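PDB 1GXM: pectate lyase from Cellvibrio cellulosa, which probably cleaves polygalacturonic acid (pectate) by anti-beta-elimination, this chain being the family 10 polysaccharide lyase catalytic module of a longer protein. Local coordinates for residues F280-T285 / G295-D300; A208-S213 / T310-G315; Q45-W50 / A103-N108; S109-S112 / L116-F119. One frame throughout, in Å; residues are numbered along the deposited sequence.

Contact 1: residues F280-T285 / G295-D300; sequences FYDLNT and GSKFYD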
loop_
_atom_site.group_PDB
_atom_site.type_symbol
_atom_site.label_atom_id
_atom_site.label_comp_id
_atom_site.label_asym_id
_atom_site.label_seq_id
_atom_site.Cartn_x
_atom_site.Cartn_y
_atom_site.Cartn_z
ATOM N N PHE A 280 5.594 7.691 11.960
ATOM C CA PHE A 280 4.371 8.034 12.676
ATOM C C PHE A 280 4.392 9.490 13.066
ATOM O O PHE A 280 5.343 9.948 13.686
ATOM C CB PHE A 280 4.250 7.208 13.945
ATOM C CG PHE A 280 4.335 5.730 13.718
ATOM C CD1 PHE A 280 3.233 5.014 13.279
ATOM C CD2 PHE A 280 5.516 5.057 13.943
ATOM C CE1 PHE A 280 3.335 3.672 13.050
ATOM C CE2 PHE A 280 5.616 3.716 13.717
ATOM C CZ PHE A 280 4.511 3.011 13.291
ATOM N N TYR A 281 3.322 10.194 12.737
ATOM C CA TYR A 281 3.115 11.559 13.177
ATOM C C TYR A 281 1.843 11.651 13.987
ATOM O O TYR A 281 0.831 11.041 13.663
ATOM C CB TYR A 281 2.930 12.496 11.999
ATOM C CG TYR A 281 4.162 12.702 11.192
ATOM C CD1 TYR A 281 4.508 11.822 10.196
ATOM C CD2 TYR A 281 4.996 13.773 11.447
ATOM C CE1 TYR A 281 5.631 12.022 9.438
ATOM C CE2 TYR A 281 6.132 13.973 10.713
ATOM C CZ TYR A 281 6.453 13.106 9.696
ATOM O OH TYR A 281 7.589 13.275 8.932
ATOM N N ASP A 282 1.874 12.471 15.017
ATOM C CA ASP A 282 0.680 12.693 15.804
ATOM C C ASP A 282 -0.409 13.322 14.936
ATOM O O ASP A 282 -0.157 14.289 14.211
ATOM C CB ASP A 282 1.001 13.576 16.996
ATOM C CG ASP A 282 -0.178 13.797 17.877
ATOM O OD1 ASP A 282 -0.971 14.742 17.622
ATOM O OD2 ASP A 282 -0.395 13.050 18.820
ATOM N N LEU A 283 -1.627 12.799 15.045
ATOM C CA LEU A 283 -2.732 13.214 14.205
ATOM C C LEU A 283 -2.991 14.705 14.282
ATOM O O LEU A 283 -3.336 15.311 13.298
ATOM C CB LEU A 283 -3.986 12.451 14.600
ATOM C CG LEU A 283 -3.983 10.998 14.164
ATOM C CD1 LEU A 283 -5.104 10.275 14.846
ATOM C CD2 LEU A 283 -4.130 10.834 12.658
ATOM N N ASN A 284 -2.845 15.277 15.461
ATOM C CA ASN A 284 -3.224 16.662 15.665
ATOM C C ASN A 284 -2.048 17.628 15.669
ATOM O O ASN A 284 -2.197 18.730 15.153
ATOM C CB ASN A 284 -4.065 16.813 16.927
ATOM C CG ASN A 284 -5.428 16.187 16.784
ATOM O OD1 ASN A 284 -6.084 16.378 15.778
ATOM N ND2 ASN A 284 -5.843 15.427 17.776
ATOM N N THR A 285 -0.912 17.268 16.246
ATOM C CA THR A 285 0.227 18.189 16.304
ATOM C C THR A 285 1.186 18.036 15.144
ATOM O O THR A 285 2.082 18.865 14.946
ATOM C CB THR A 285 1.069 17.983 17.541
ATOM O OG1 THR A 285 1.624 16.660 17.513
ATOM C CG2 THR A 285 0.250 18.104 18.820
ATOM N N GLY A 295 3.009 -0.320 23.885
ATOM C CA GLY A 295 2.032 0.546 23.284
ATOM C C GLY A 295 2.112 1.986 23.734
ATOM O O GLY A 295 1.204 2.737 23.464
ATOM N N SER A 296 3.193 2.374 24.406
ATOM C CA SER A 296 3.381 3.747 24.850
ATOM C C SER A 296 3.702 4.654 23.675
ATOM O O SER A 296 4.000 4.197 22.579
ATOM C CB SER A 296 4.492 3.808 25.879
ATOM O OG SER A 296 5.723 3.384 25.323
ATOM N N LYS A 297 3.647 5.942 23.917
ATOM C CA LYS A 297 3.876 6.933 22.894
ATOM C C LYS A 297 4.809 7.973 23.478
ATOM O O LYS A 297 4.579 8.481 24.567
ATOM C CB LYS A 297 2.541 7.528 22.455
ATOM C CG LYS A 297 2.612 8.563 21.409
ATOM C CD LYS A 297 1.209 8.940 20.964
ATOM C CE LYS A 297 1.216 10.092 19.992
ATOM N NZ LYS A 297 -0.188 10.431 19.646
ATOM N N PHE A 298 5.888 8.269 22.772
ATOM C CA PHE A 298 6.910 9.141 23.303
ATOM C C PHE A 298 7.682 9.756 22.165
ATOM O O PHE A 298 7.507 9.395 21.015
ATOM C CB PHE A 298 7.774 8.385 24.300
ATOM C CG PHE A 298 8.360 7.131 23.758
ATOM C CD1 PHE A 298 7.654 5.957 23.801
ATOM C CD2 PHE A 298 9.632 7.110 23.208
ATOM C CE1 PHE A 298 8.203 4.812 23.310
ATOM C CE2 PHE A 298 10.151 5.962 22.676
ATOM C CZ PHE A 298 9.451 4.826 22.739
ATOM N N TYR A 299 8.507 10.737 22.491
ATOM C CA TYR A 299 9.057 11.641 21.498
ATOM C C TYR A 299 10.569 11.628 21.378
ATOM O O TYR A 299 11.098 12.357 20.541
ATOM C CB TYR A 299 8.527 13.049 21.734
ATOM C CG TYR A 299 7.043 13.106 21.553
ATOM C CD1 TYR A 299 6.480 13.168 20.296
ATOM C CD2 TYR A 299 6.187 13.034 22.645
ATOM C CE1 TYR A 299 5.134 13.194 20.114
ATOM C CE2 TYR A 299 4.816 13.060 22.466
ATOM C CZ TYR A 299 4.293 13.130 21.191
ATOM O OH TYR A 299 2.947 13.171 20.978
ATOM N N ASP A 300 11.237 10.791 22.158
ATOM C CA ASP A 300 12.685 10.655 22.134
ATOM C C ASP A 300 12.991 9.185 21.886
ATOM O O ASP A 300 12.713 8.328 22.700
ATOM C CB ASP A 300 13.244 11.148 23.464
ATOM C CG ASP A 300 14.727 11.029 23.576
ATOM O OD1 ASP A 300 15.369 10.362 22.733
ATOM O OD2 ASP A 300 15.338 11.587 24.527
HETATM O O HOH W 1 -1.695 10.500 16.841
HETATM O O HOH W 2 2.165 15.498 19.903
#
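D282 and K297 reach for each other across the gap and meet at about a right angle, the lysine ending on one carboxylate oxygen. The bond is a salt bridge, K297 NZ to D282 OD2 at 2.8 Å. NZ arrives on the anti side of OD2, the side away from the second oxygen, and lies 21° out of the carboxylate plane. K297 gets there by running fully extended from CA to NZ, while D282 has CG trans to its backbone N (chi1 -178°), which carries the carboxylate out to the lysine. The other oxygen, OD1, faces its own loop. T285 N binds D282 OD1 through its anti lone pair at 2.9 Å, and N284 N comes from above the carboxylate plane, 42° out of it. Together these make an Asx turn within a wider Asx motif just after the short strand 280-281, so the loop fixes the rotation of the carboxylate that K297 meets. The site lies at the surface of the strand-rich region of the catalytic module, and K297 stands on the short, weakly bonded strand 297-298. Two waters span the same gap. One takes hydrogen bonds from L283 N and, at 3.2 Å, from K297 NZ. The other joins T285 OG1 to Y299 OH and is 2.7 Å from the latter. Y299 reaches the carboxylate with its hydroxyl alone, OH standing 4.0 Å from D282 OD2 in loose contact. Outside the two segments, K297 makes a cation-pi contact with F289, and Y299 one with R287.

Contact 2: residues A208-S213 / T310-G315; sequences AYELES and TGYSWG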
loop_
_atom_site.group_PDB
_atom_site.type_symbol
_atom_site.label_atom_id
_atom_site.label_comp_id
_atom_site.label_asym_id
_atom_site.label_seq_id
_atom_site.Cartn_x
_atom_site.Cartn_y
_atom_site.Cartn_z
ATOM N N ALA A 208 1.279 -3.510 18.668
ATOM C CA ALA A 208 1.377 -2.705 19.881
ATOM C C ALA A 208 2.067 -1.370 19.649
ATOM O O ALA A 208 1.705 -0.368 20.250
ATOM C CB ALA A 208 2.097 -3.461 20.962
ATOM N N TYR A 209 3.053 -1.385 18.769
ATOM C CA TYR A 209 3.920 -0.233 18.543
ATOM C C TYR A 209 3.481 0.557 17.326
ATOM O O TYR A 209 4.211 1.423 16.864
ATOM C CB TYR A 209 5.393 -0.701 18.405
ATOM C CG TYR A 209 5.514 -1.935 17.556
ATOM C CD1 TYR A 209 5.592 -1.865 16.170
ATOM C CD2 TYR A 209 5.495 -3.207 18.148
ATOM C CE1 TYR A 209 5.645 -3.027 15.391
ATOM C CE2 TYR A 209 5.537 -4.345 17.377
ATOM C CZ TYR A 209 5.598 -4.254 16.005
ATOM O OH TYR A 209 5.664 -5.402 15.243
ATOM N N GLU A 210 2.286 0.265 16.807
ATOM C CA GLU A 210 1.724 0.911 15.627
ATOM C C GLU A 210 0.461 1.652 16.028
ATOM O O GLU A 210 -0.608 1.092 16.054
ATOM C CB GLU A 210 1.452 -0.126 14.551
ATOM C CG GLU A 210 2.759 -0.697 14.038
ATOM C CD GLU A 210 2.622 -1.864 13.111
ATOM O OE1 GLU A 210 1.659 -2.641 13.218
ATOM O OE2 GLU A 210 3.507 -2.019 12.254
ATOM N N LEU A 211 0.613 2.916 16.372
ATOM C CA LEU A 211 -0.456 3.671 16.984
ATOM C C LEU A 211 -1.184 4.508 15.957
ATOM O O LEU A 211 -0.749 4.692 14.840
ATOM C CB LEU A 211 0.121 4.540 18.087
ATOM C CG LEU A 211 0.945 3.837 19.154
ATOM C CD1 LEU A 211 1.304 4.825 20.233
ATOM C CD2 LEU A 211 0.166 2.706 19.782
ATOM N N GLU A 212 -2.286 5.078 16.391
ATOM C CA GLU A 212 -3.035 6.017 15.579
ATOM C C GLU A 212 -2.151 7.210 15.281
ATOM O O GLU A 212 -1.540 7.778 16.168
ATOM C CB GLU A 212 -4.297 6.499 16.301
ATOM C CG GLU A 212 -5.172 5.379 16.882
ATOM C CD GLU A 212 -4.827 5.020 18.331
ATOM O OE1 GLU A 212 -3.635 5.025 18.741
ATOM O OE2 GLU A 212 -5.759 4.722 19.113
ATOM N N SER A 213 -2.128 7.587 14.017
ATOM C CA SER A 213 -1.110 8.475 13.517
ATOM C C SER A 213 -1.333 8.772 12.069
ATOM O O SER A 213 -2.115 8.101 11.406
ATOM C CB SER A 213 0.248 7.819 13.660
ATOM O OG SER A 213 0.246 6.553 13.044
ATOM N N THR A 310 16.022 -1.058 17.058
ATOM C CA THR A 310 16.837 -1.709 16.031
ATOM C C THR A 310 15.989 -2.586 15.097
ATOM O O THR A 310 16.360 -2.814 13.951
ATOM C CB THR A 310 17.942 -2.580 16.652
ATOM O OG1 THR A 310 17.346 -3.556 17.520
ATOM C CG2 THR A 310 18.861 -1.762 17.509
ATOM N N GLY A 311 14.839 -3.062 15.571
ATOM C CA GLY A 311 14.061 -4.053 14.850
ATOM C C GLY A 311 12.963 -3.514 13.964
ATOM O O GLY A 311 12.333 -4.244 13.246
ATOM N N TYR A 312 12.736 -2.214 14.031
ATOM C CA TYR A 312 11.669 -1.572 13.271
ATOM C C TYR A 312 12.174 -0.207 12.859
ATOM O O TYR A 312 12.887 0.441 13.631
ATOM C CB TYR A 312 10.459 -1.426 14.188
ATOM C CG TYR A 312 9.133 -1.086 13.571
ATOM C CD1 TYR A 312 8.375 -2.041 12.930
ATOM C CD2 TYR A 312 8.593 0.187 13.693
ATOM C CE1 TYR A 312 7.140 -1.727 12.418
ATOM C CE2 TYR A 312 7.371 0.505 13.170
ATOM C CZ TYR A 312 6.625 -0.463 12.564
ATOM O OH TYR A 312 5.395 -0.167 12.027
ATOM N N SER A 313 11.843 0.223 11.645
ATOM C CA SER A 313 12.279 1.528 11.165
ATOM C C SER A 313 11.288 2.589 11.586
ATOM O O SER A 313 10.100 2.491 11.290
ATOM C CB SER A 313 12.374 1.567 9.654
ATOM O OG SER A 313 13.389 0.723 9.224
ATOM N N TRP A 314 11.763 3.632 12.230
ATOM C CA TRP A 314 10.911 4.685 12.784
ATOM C C TRP A 314 10.891 5.949 11.940
ATOM O O TRP A 314 10.225 6.906 12.282
ATOM C CB TRP A 314 11.348 4.997 14.220
ATOM C CG TRP A 314 11.092 3.822 15.080
ATOM C CD1 TRP A 314 11.950 2.798 15.347
ATOM C CD2 TRP A 314 9.840 3.454 15.657
ATOM N NE1 TRP A 314 11.322 1.847 16.106
ATOM C CE2 TRP A 314 10.024 2.226 16.309
ATOM C CE3 TRP A 314 8.591 4.062 15.729
ATOM C CZ2 TRP A 314 9.028 1.597 17.003
ATOM C CZ3 TRP A 314 7.594 3.423 16.425
ATOM C CH2 TRP A 314 7.809 2.197 17.032
ATOM N N GLY A 315 11.621 5.933 10.829
ATOM C CA GLY A 315 11.691 7.056 9.935
ATOM C C GLY A 315 12.376 6.612 8.678
ATOM O O GLY A 315 12.887 5.506 8.587
#
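Y209 sets the edge of its ring against one face of Y312, a T-shaped pair with centroids 5.0 Å apart and planes at 68°. The touching edge is Y209 CE1, which stands 3.6 Å from Y312 CE1, over the rim of the Y312 ring and not its centre. A chi1 of 43° folds the Y209 ring between its own backbone N and carbonyl carbon and so brings that edge across. The tip of Y312 is held separately: its OH donates to E210 OE2 at 2.7 Å, and OE2 accepts with its anti lone pair, the one away from the other oxygen. The carboxylate is turned 61° from the ring it binds. R207 also forms a salt bridge with OE2, so this oxygen has two partners. Y312 CD2 lies over one face of the W314 ring, toward its rim; W314 CH2 is 4.0 Å from Y209 CB and 3.7 Å from Y209 O. The indole NE1 bonds to R308 O. Cation-pi contacts from R308 to Y209 and from R279 to Y312 extend the aromatic group. The contact thus fastens the loop leading into strand 214-215 to the turn that leaves helix 306-311, with strand 280-281 packed against Y312 and strand 290-291 against Y209 and W314.

Contact 3: residues Q45-W50 / A103-N108; sequences QNNGGW and ANFLVN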
loop_
_atom_site.group_PDB
_atom_site.type_symbol
_atom_site.label_atom_id
_atom_site.label_comp_id
_atom_site.label_asym_id
_atom_site.label_seq_id
_atom_site.Cartn_x
_atom_site.Cartn_y
_atom_site.Cartn_z
ATOM N N GLN A 45 -4.991 -20.106 -2.319
ATOM C CA GLN A 45 -6.038 -20.662 -1.493
ATOM C C GLN A 45 -7.309 -20.784 -2.300
ATOM O O GLN A 45 -7.453 -20.194 -3.370
ATOM C CB GLN A 45 -6.281 -19.793 -0.257
ATOM C CG GLN A 45 -5.010 -19.584 0.577
ATOM C CD GLN A 45 -4.413 -20.874 1.079
ATOM O OE1 GLN A 45 -4.873 -21.426 2.072
ATOM N NE2 GLN A 45 -3.354 -21.323 0.431
ATOM N N ASN A 46 -8.248 -21.554 -1.774
ATOM C CA ASN A 46 -9.527 -21.772 -2.445
ATOM C C ASN A 46 -10.250 -20.475 -2.710
ATOM O O ASN A 46 -10.920 -20.306 -3.731
ATOM C CB ASN A 46 -10.406 -22.720 -1.626
ATOM C CG ASN A 46 -9.833 -24.131 -1.554
ATOM O OD1 ASN A 46 -9.242 -24.606 -2.498
ATOM N ND2 ASN A 46 -9.984 -24.765 -0.412
ATOM N N ASN A 47 -10.098 -19.526 -1.791
ATOM C CA ASN A 47 -10.770 -18.233 -1.925
ATOM C C ASN A 47 -10.176 -17.304 -2.981
ATOM O O ASN A 47 -10.745 -16.276 -3.270
ATOM C CB ASN A 47 -10.868 -17.528 -0.588
ATOM C CG ASN A 47 -9.530 -17.275 0.044
ATOM O OD1 ASN A 47 -8.529 -17.083 -0.617
ATOM N ND2 ASN A 47 -9.527 -17.232 1.356
ATOM N N GLY A 48 -9.041 -17.691 -3.536
ATOM C CA GLY A 48 -8.335 -16.934 -4.554
ATOM C C GLY A 48 -7.182 -16.091 -4.064
ATOM O O GLY A 48 -6.412 -15.581 -4.860
ATOM N N GLY A 49 -7.093 -15.906 -2.756
ATOM C CA GLY A 49 -5.976 -15.183 -2.172
ATOM C C GLY A 49 -4.800 -16.103 -1.915
ATOM O O GLY A 49 -4.908 -17.326 -1.993
ATOM N N TRP A 50 -3.681 -15.509 -1.551
ATOM C CA TRP A 50 -2.518 -16.242 -1.109
ATOM C C TRP A 50 -2.205 -15.948 0.339
ATOM O O TRP A 50 -2.496 -14.863 0.837
ATOM C CB TRP A 50 -1.269 -15.868 -1.888
ATOM C CG TRP A 50 -1.110 -16.599 -3.196
ATOM C CD1 TRP A 50 -0.288 -17.638 -3.428
ATOM C CD2 TRP A 50 -1.753 -16.307 -4.447
ATOM N NE1 TRP A 50 -0.385 -18.035 -4.737
ATOM C CE2 TRP A 50 -1.278 -17.236 -5.386
ATOM C CE3 TRP A 50 -2.707 -15.371 -4.861
ATOM C CZ2 TRP A 50 -1.693 -17.240 -6.703
ATOM C CZ3 TRP A 50 -3.089 -15.363 -6.184
ATOM C CH2 TRP A 50 -2.595 -16.300 -7.080
ATOM N N ALA A 103 -8.601 -11.817 -8.403
ATOM C CA ALA A 103 -9.328 -10.558 -8.529
ATOM C C ALA A 103 -10.651 -10.648 -7.791
ATOM O O ALA A 103 -11.058 -9.712 -7.111
ATOM C CB ALA A 103 -9.560 -10.232 -9.965
ATOM N N ASN A 104 -11.320 -11.788 -7.931
ATOM C CA ASN A 104 -12.563 -12.028 -7.234
ATOM C C ASN A 104 -12.345 -11.942 -5.736
ATOM O O ASN A 104 -13.154 -11.383 -5.016
ATOM C CB ASN A 104 -13.112 -13.398 -7.626
ATOM C CG ASN A 104 -14.471 -13.682 -7.047
ATOM O OD1 ASN A 104 -15.369 -12.862 -7.107
ATOM N ND2 ASN A 104 -14.629 -14.874 -6.488
ATOM N N PHE A 105 -11.253 -12.540 -5.265
ATOM C CA PHE A 105 -10.890 -12.483 -3.861
ATOM C C PHE A 105 -10.770 -11.030 -3.382
ATOM O O PHE A 105 -11.342 -10.647 -2.366
ATOM C CB PHE A 105 -9.565 -13.187 -3.633
ATOM C CG PHE A 105 -9.004 -12.961 -2.270
ATOM C CD1 PHE A 105 -9.470 -13.687 -1.185
ATOM C CD2 PHE A 105 -8.054 -11.982 -2.048
ATOM C CE1 PHE A 105 -8.985 -13.440 0.086
ATOM C CE2 PHE A 105 -7.560 -11.749 -0.768
ATOM C CZ PHE A 105 -8.035 -12.487 0.283
ATOM N N LEU A 106 -10.026 -10.228 -4.131
ATOM C CA LEU A 106 -9.834 -8.842 -3.727
ATOM C C LEU A 106 -11.156 -8.109 -3.636
ATOM O O LEU A 106 -11.435 -7.424 -2.662
ATOM C CB LEU A 106 -8.887 -8.109 -4.663
ATOM C CG LEU A 106 -7.422 -8.535 -4.662
ATOM C CD1 LEU A 106 -6.689 -7.716 -5.683
ATOM C CD2 LEU A 106 -6.776 -8.331 -3.308
ATOM N N VAL A 107 -12.009 -8.281 -4.648
ATOM C CA VAL A 107 -13.295 -7.613 -4.613
ATOM C C VAL A 107 -14.196 -8.170 -3.511
ATOM O O VAL A 107 -14.850 -7.420 -2.793
ATOM C CB VAL A 107 -13.994 -7.622 -5.971
ATOM C CG1 VAL A 107 -15.347 -6.895 -5.859
ATOM C CG2 VAL A 107 -13.086 -6.942 -7.022
ATOM N N ASN A 108 -14.197 -9.490 -3.340
ATOM C CA ASN A 108 -14.982 -10.106 -2.272
ATOM C C ASN A 108 -14.592 -9.612 -0.898
ATOM O O ASN A 108 -15.430 -9.503 -0.003
ATOM C CB ASN A 108 -14.864 -11.614 -2.279
ATOM C CG ASN A 108 -15.677 -12.254 -3.366
ATOM O OD1 ASN A 108 -16.627 -11.654 -3.899
ATOM N ND2 ASN A 108 -15.320 -13.488 -3.707
HETATM O O HOH W 3 -12.185 -16.498 -6.058
HETATM O O HOH W 4 -13.133 -15.114 -2.468
#
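A type I beta turn, Q45 to G48, presses against the helix 93-109 of the helical part of the module, and N47, G48 and G49 pack against the F105 side chain. N47 adds an Asx turn: its OD1 accepts from G49 N at 2.8 Å, with the donor only 18° from the amide's carbonyl plane, which ties the N47 side chain to the backbone that follows. G49 lies over one face of the F105 ring. Its CA stands 3.7 Å from the ring centroid and 10° off the normal, a near-central CH-pi contact, and G49 N is 3.5 Å from F105 CG. The side chain of N47 runs alongside the ring and points the same way, its amide tilted 37° to the ring plane, with N47 OD1 3.6 Å from F105 CD1. Backbone approach is close here as well, G48 and F105 being nearest neighbours at their CA atoms. F105 reaches the turn because its CG is trans to the backbone N, beside the carbonyl carbon. R166 of helix 161-181 hydrogen-bonds N104 OD1 and, weakly, N108 OD1. Two waters connect these amides to the turn. N47 O, near the plane of the F105 ring at its edge and 3.3 Å from F105 CB, accepts from both: one water takes a bond from N104 ND2, the other from N108 ND2.

Contact 4: residues S109-S112 / L116-F119; sequences SQYS and LPQF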
loop_
_atom_site.group_PDB
_atom_site.type_symbol
_atom_site.label_atom_id
_atom_site.label_comp_id
_atom_site.label_asym_id
_atom_site.label_seq_id
_atom_site.Cartn_x
_atom_site.Cartn_y
_atom_site.Cartn_z
ATOM N N SER A 109 -13.300 -9.291 -0.740
ATOM C CA SER A 109 -12.801 -8.805 0.545
ATOM C C SER A 109 -13.226 -7.395 0.869
ATOM O O SER A 109 -13.120 -6.969 2.000
ATOM C CB SER A 109 -11.291 -8.886 0.573
ATOM O OG SER A 109 -10.683 -7.797 -0.089
ATOM N N GLN A 110 -13.699 -6.669 -0.132
ATOM C CA GLN A 110 -13.952 -5.261 0.017
ATOM C C GLN A 110 -15.217 -4.993 0.815
ATOM O O GLN A 110 -16.273 -5.550 0.540
ATOM C CB GLN A 110 -14.027 -4.584 -1.347
ATOM C CG GLN A 110 -14.019 -3.084 -1.279
ATOM C CD GLN A 110 -13.922 -2.465 -2.642
ATOM O OE1 GLN A 110 -14.624 -2.868 -3.572
ATOM N NE2 GLN A 110 -13.047 -1.473 -2.782
ATOM N N TYR A 111 -15.115 -4.141 1.809
ATOM C CA TYR A 111 -16.270 -3.720 2.546
ATOM C C TYR A 111 -17.156 -2.815 1.699
ATOM O O TYR A 111 -16.712 -2.267 0.712
ATOM C CB TYR A 111 -15.862 -2.951 3.783
ATOM C CG TYR A 111 -15.169 -3.713 4.877
ATOM C CD1 TYR A 111 -13.798 -3.910 4.869
ATOM C CD2 TYR A 111 -15.872 -4.126 5.990
ATOM C CE1 TYR A 111 -13.157 -4.525 5.924
ATOM C CE2 TYR A 111 -15.239 -4.751 7.033
ATOM C CZ TYR A 111 -13.871 -4.927 7.001
ATOM O OH TYR A 111 -13.263 -5.527 8.058
ATOM N N SER A 112 -18.377 -2.582 2.167
ATOM C CA SER A 112 -19.323 -1.708 1.478
ATOM C C SER A 112 -18.766 -0.301 1.303
ATOM O O SER A 112 -19.112 0.389 0.352
ATOM C CB SER A 112 -20.636 -1.631 2.245
ATOM O OG SER A 112 -20.459 -1.064 3.500
ATOM N N LEU A 116 -10.329 -2.226 2.086
ATOM C CA LEU A 116 -9.783 -3.572 1.935
ATOM C C LEU A 116 -9.084 -3.985 3.213
ATOM O O LEU A 116 -8.204 -3.273 3.695
ATOM C CB LEU A 116 -8.779 -3.643 0.785
ATOM C CG LEU A 116 -9.353 -3.275 -0.588
ATOM C CD1 LEU A 116 -8.295 -3.389 -1.639
ATOM C CD2 LEU A 116 -10.459 -4.194 -0.949
ATOM N N PRO A 117 -9.448 -5.138 3.754
ATOM C CA PRO A 117 -8.817 -5.657 4.961
ATOM C C PRO A 117 -7.501 -6.317 4.648
ATOM O O PRO A 117 -7.188 -6.650 3.516
ATOM C CB PRO A 117 -9.821 -6.696 5.436
ATOM C CG PRO A 117 -10.390 -7.225 4.177
ATOM C CD PRO A 117 -10.505 -6.045 3.261
ATOM N N GLN A 118 -6.707 -6.516 5.679
ATOM C CA GLN A 118 -5.430 -7.178 5.540
ATOM C C GLN A 118 -5.566 -8.664 5.232
ATOM O O GLN A 118 -4.796 -9.201 4.465
ATOM C CB GLN A 118 -4.609 -6.977 6.798
ATOM C CG GLN A 118 -3.167 -7.372 6.649
ATOM C CD GLN A 118 -2.391 -7.248 7.951
ATOM O OE1 GLN A 118 -1.353 -6.559 8.015
ATOM N NE2 GLN A 118 -2.853 -7.913 8.964
ATOM N N PHE A 119 -6.497 -9.318 5.903
ATOM C CA PHE A 119 -6.790 -10.724 5.713
ATOM C C PHE A 119 -8.273 -10.866 5.449
ATOM O O PHE A 119 -9.089 -10.175 6.066
ATOM C CB PHE A 119 -6.472 -11.546 6.957
ATOM C CG PHE A 119 -5.034 -11.862 7.134
ATOM C CD1 PHE A 119 -4.176 -10.914 7.650
ATOM C CD2 PHE A 119 -4.539 -13.105 6.829
ATOM C CE1 PHE A 119 -2.855 -11.196 7.835
ATOM C CE2 PHE A 119 -3.204 -13.392 7.033
ATOM C CZ PHE A 119 -2.370 -12.439 7.522
HETATM O O HOH W 5 -7.987 -7.566 0.871
#
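Most of the touching between S109-S112 and L116-F119 is apolar, and L116 and P117 supply it from their side. L116 swings its CD2 back toward the earlier residues, although its CB starts out pointing away from them. L116 CD2 comes 3.6 Å from Q110 CB, lies about as far from Q110 CG, and sits 3.7 Å from S109 OG. Q110 runs extended past this methyl at an oblique angle, so the aliphatic part of the side chain is what L116 meets; its NE2 goes on to G114 O and A170 O. P117 meets the Y111 ring obliquely, its CB 4.0 Å from Y111 CE1.

The backbone contributes a tight contact: S109 O stands 3.0 Å from P117 CD and 3.5 Å from P117 CG. No direct hydrogen bond crosses between the two segments.

The polar link is made by water. One molecule donates to S109 OG and to P117 O, 2.9 Å from each. S109 holds OG between its backbone N and carbonyl carbon (chi1 81°), where it lies 3.8 Å from P117 CD, and the same hydroxyl also bonds L106 O one turn back in the helix. Y111 OH bonds D128 O and a glycerol, probably from the crystallisation liquor.

The contact closes the short loop that follows helix 93-109 and leads into strand 119-120. L116 packs on M137, A140 and L141 of helix 136-148, and its backbone bonds to T131 of strand 130-131.

Contacts 2, 3 and 4 are buried, whereas contact 1 is at the surface, and the chemistry follows. Contact 1 is a charged pair with waters; contact 2 is aromatic with one buried carboxylate bond; contact 3 is a ring against glycine backbone; contact 4 is mostly apolar, a leucine and a proline against backbone and side chains, with a water bridge. Contacts 1 and 2 belong to the same strand-rich region, contact 1 nested within the chain loop that contact 2 closes, and F280 touches both S213 and W314. Contacts 3 and 4 share the helix 93-109 and its end, and meet where L106 O touches L116 CD2. The centres of contacts 1 and 3 are about 36 Å apart, on opposite sides of the chain's centre.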